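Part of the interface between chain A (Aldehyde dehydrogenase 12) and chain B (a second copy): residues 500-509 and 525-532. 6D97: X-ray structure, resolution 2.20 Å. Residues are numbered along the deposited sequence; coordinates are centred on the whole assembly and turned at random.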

# COMPACT_ATOMS: atom_id res chain seq x y z
N ASN A 500 -12.73 -10.97 7.71
CA ASN A 500 -11.34 -10.90 7.27
C ASN A 500 -11.19 -10.67 5.77
O ASN A 500 -10.06 -10.42 5.32
CB ASN A 500 -10.57 -12.16 7.68
CG ASN A 500 -11.34 -13.43 7.39
OD1 ASN A 500 -12.30 -13.75 8.10
ND2 ASN A 500 -10.93 -14.16 6.36
N HIS A 501 -12.26 -10.74 4.99
CA HIS A 501 -12.14 -10.38 3.59
C HIS A 501 -13.42 -9.70 3.12
O HIS A 501 -14.47 -9.74 3.78
CB HIS A 501 -11.78 -11.58 2.71
CG HIS A 501 -12.84 -12.63 2.63
ND1 HIS A 501 -13.98 -12.49 1.87
CD2 HIS A 501 -12.92 -13.86 3.20
CE1 HIS A 501 -14.72 -13.58 1.98
NE2 HIS A 501 -14.10 -14.43 2.78
N TRP A 502 -13.30 -9.06 1.97
CA TRP A 502 -14.36 -8.26 1.38
C TRP A 502 -15.62 -9.07 1.15
O TRP A 502 -15.57 -10.25 0.77
CB TRP A 502 -13.85 -7.67 0.06
CG TRP A 502 -14.88 -7.11 -0.86
CD1 TRP A 502 -15.75 -7.81 -1.66
CD2 TRP A 502 -15.12 -5.72 -1.13
NE1 TRP A 502 -16.53 -6.94 -2.38
CE2 TRP A 502 -16.16 -5.65 -2.08
CE3 TRP A 502 -14.56 -4.53 -0.65
CZ2 TRP A 502 -16.66 -4.44 -2.55
CZ3 TRP A 502 -15.06 -3.33 -1.12
CH2 TRP A 502 -16.09 -3.29 -2.07
N PHE A 503 -16.77 -8.44 1.40
CA PHE A 503 -18.06 -8.91 0.91
C PHE A 503 -18.75 -7.74 0.24
O PHE A 503 -18.85 -6.65 0.82
CB PHE A 503 -18.94 -9.48 2.02
CG PHE A 503 -20.32 -9.88 1.56
CD1 PHE A 503 -20.57 -11.16 1.10
CD2 PHE A 503 -21.36 -8.97 1.57
CE1 PHE A 503 -21.83 -11.53 0.68
CE2 PHE A 503 -22.63 -9.33 1.14
CZ PHE A 503 -22.86 -10.62 0.70
N GLY A 504 -19.23 -7.96 -0.98
CA GLY A 504 -19.87 -6.93 -1.75
C GLY A 504 -19.92 -7.31 -3.21
O GLY A 504 -19.21 -8.22 -3.66
N PRO A 505 -20.75 -6.63 -3.98
CA PRO A 505 -20.87 -6.93 -5.41
C PRO A 505 -19.70 -6.34 -6.19
O PRO A 505 -18.85 -5.63 -5.64
CB PRO A 505 -22.20 -6.27 -5.79
CG PRO A 505 -22.28 -5.09 -4.88
CD PRO A 505 -21.65 -5.54 -3.58
N ALA A 506 -19.65 -6.66 -7.48
CA ALA A 506 -18.73 -6.04 -8.42
C ALA A 506 -19.50 -5.59 -9.66
O ALA A 506 -20.68 -5.92 -9.84
CB ALA A 506 -17.59 -6.98 -8.82
N GLY A 507 -18.81 -4.85 -10.52
CA GLY A 507 -19.42 -4.38 -11.75
C GLY A 507 -20.29 -3.15 -11.60
O GLY A 507 -21.12 -2.88 -12.48
N ASP A 508 -20.12 -2.39 -10.53
CA ASP A 508 -20.97 -1.24 -10.24
C ASP A 508 -20.17 -0.21 -9.46
O ASP A 508 -19.65 -0.51 -8.38
CB ASP A 508 -22.21 -1.69 -9.46
CG ASP A 508 -23.20 -0.56 -9.19
OD1 ASP A 508 -22.93 0.60 -9.58
OD2 ASP A 508 -24.26 -0.85 -8.60
N PRO A 509 -20.03 1.02 -9.97
CA PRO A 509 -19.33 2.06 -9.19
C PRO A 509 -20.02 2.39 -7.89
O PRO A 509 -19.40 3.01 -7.01
CB PRO A 509 -19.33 3.27 -10.14
CG PRO A 509 -20.46 3.03 -11.07
CD PRO A 509 -20.53 1.54 -11.26
N SER B 525 -12.07 0.93 -12.33
CA SER B 525 -12.15 -0.45 -11.87
C SER B 525 -13.01 -0.50 -10.61
O SER B 525 -13.30 0.52 -9.99
CB SER B 525 -10.77 -1.06 -11.61
OG SER B 525 -10.17 -0.50 -10.45
N CYS B 526 -13.43 -1.71 -10.27
CA CYS B 526 -14.11 -1.99 -9.02
C CYS B 526 -13.39 -3.13 -8.33
O CYS B 526 -12.55 -3.82 -8.92
CB CYS B 526 -15.59 -2.34 -9.24
SG CYS B 526 -15.87 -3.74 -10.35
N HIS B 527 -13.70 -3.33 -7.05
CA HIS B 527 -13.10 -4.42 -6.30
C HIS B 527 -13.79 -5.73 -6.64
O HIS B 527 -15.02 -5.80 -6.73
CB HIS B 527 -13.19 -4.15 -4.80
CG HIS B 527 -12.55 -5.21 -3.97
ND1 HIS B 527 -11.24 -5.14 -3.54
CD2 HIS B 527 -13.03 -6.38 -3.48
CE1 HIS B 527 -10.95 -6.20 -2.82
NE2 HIS B 527 -12.02 -6.98 -2.77
N ARG B 528 -13.00 -6.78 -6.84
CA ARG B 528 -13.51 -8.14 -6.89
C ARG B 528 -12.69 -9.00 -5.95
O ARG B 528 -11.46 -9.06 -6.06
CB ARG B 528 -13.47 -8.74 -8.30
CG ARG B 528 -14.22 -10.07 -8.34
CD ARG B 528 -14.10 -10.82 -9.65
NE ARG B 528 -14.91 -12.04 -9.61
CZ ARG B 528 -14.95 -12.95 -10.58
NH1 ARG B 528 -14.22 -12.80 -11.67
NH2 ARG B 528 -15.72 -14.03 -10.45
N GLU B 529 -13.37 -9.67 -5.03
CA GLU B 529 -12.74 -10.58 -4.09
C GLU B 529 -12.86 -12.00 -4.62
O GLU B 529 -13.97 -12.45 -4.96
CB GLU B 529 -13.37 -10.47 -2.71
CG GLU B 529 -12.62 -11.18 -1.59
CD GLU B 529 -11.36 -10.44 -1.18
OE1 GLU B 529 -11.18 -9.29 -1.62
OE2 GLU B 529 -10.56 -11.00 -0.40
N ILE B 530 -11.73 -12.69 -4.73
CA ILE B 530 -11.68 -14.09 -5.12
C ILE B 530 -11.03 -14.85 -3.97
O ILE B 530 -9.87 -14.59 -3.63
CB ILE B 530 -10.91 -14.31 -6.42
CG1 ILE B 530 -11.60 -13.58 -7.57
CG2 ILE B 530 -10.78 -15.79 -6.72
CD1 ILE B 530 -10.84 -13.65 -8.88
N ILE B 531 -11.78 -15.77 -3.38
CA ILE B 531 -11.34 -16.51 -2.20
C ILE B 531 -11.07 -17.95 -2.62
O ILE B 531 -12.00 -18.70 -2.93
CB ILE B 531 -12.37 -16.46 -1.07
CG1 ILE B 531 -12.74 -15.02 -0.71
CG2 ILE B 531 -11.85 -17.19 0.16
CD1 ILE B 531 -13.97 -14.52 -1.43
N TYR B 532 -9.80 -18.34 -2.62
CA TYR B 532 -9.44 -19.73 -2.89
C TYR B 532 -9.60 -20.57 -1.64
O TYR B 532 -9.25 -20.14 -0.54
CB TYR B 532 -8.01 -19.82 -3.42
CG TYR B 532 -7.83 -19.18 -4.78
CD1 TYR B 532 -8.34 -19.79 -5.93
CD2 TYR B 532 -7.15 -17.98 -4.93
CE1 TYR B 532 -8.18 -19.22 -7.17
CE2 TYR B 532 -6.98 -17.39 -6.17
CZ TYR B 532 -7.50 -18.02 -7.29
OH TYR B 532 -7.34 -17.46 -8.53
O HOH W 1 -10.65 -8.25 1.05
O HOH W 2 -16.79 -4.07 -6.13

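This is a contact dominated by side-chain packing, mainly aromatic and apolar, between an irregular segment of chain A and a strand of chain B, with backbone atoms of chain A taking part in the polar links: one direct hydrogen bond, a water bridge and a second water between the chains. The two segments run in roughly opposing directions, 145° apart end to end, and bury 446 Å² between them. At the register points the CA atoms of A:Trp502 and B:Glu529 are 6.2 Å apart and those of A:Ala506 and B:Arg528 5.8 Å. From B:His527 to B:Ile531 the odd-numbered residues point their CA-to-CB bonds toward chain A, whereas B:Arg528 points away and bonds elsewhere in the structure; B:Cys526 also points toward chain A.

At the centre, A:Trp502 offers a broad, flat indole to B:His527. CD2 of A:Trp502 comes within 3.2 Å of CD2 of B:His527, and the indole five-membered ring and the imidazole, tilted by 35°, form an oblique aromatic pair. The methylene of the histidine adds a CH-pi contact, its CB lying 4.0 Å from the centroid of the six-membered ring of A:Trp502, almost on the ring normal. Each side chain is also tied within its own chain. NE1 of A:Trp502 makes a weak hydrogen bond to O of A:Gly504 (3.2 Å), while NE2 of B:His527 donates to OE1 of B:Glu529 (2.7 Å), so NE2 of the imidazole has a partner while a ring face packs against the indole.

A:His501 makes a separate contact, with B:Ile531. ND1 of A:His501 donates to O of A:Trp502 (3.0 Å), leaving a ring face for the aliphatic B:Ile531, whose CG1 sits 3.7 Å from the centroid of the A:His501 ring in a second CH-pi contact. The carboxylate of B:Glu529 approaches carbon atoms here, with OE2 3.4 Å from CB of A:His501 and OE1 3.5 Å from CB of A:Trp502. Water 1 connects the chains, accepting from N of A:Trp502 (2.9 Å) and donating a weak bond to OE1 of B:Glu529 (2.9 Å).

Toward the other end the side chains are small. CB of A:Ala506 packs 3.5 Å from O of B:His527 and 4.0 Å from SG of B:Cys526. SG of B:Cys526, both polarizable and apolar in character, also accepts the direct hydrogen bond from N of A:Gly507 (3.1 Å, 164°). Glycine suits the positive phi of 80° at A:Gly507. Nearby, water 2 lies 2.6 Å from O of A:Pro505 and 2.5 Å from O of B:His527, between two carbonyls that, both being acceptors, cannot bond each other directly.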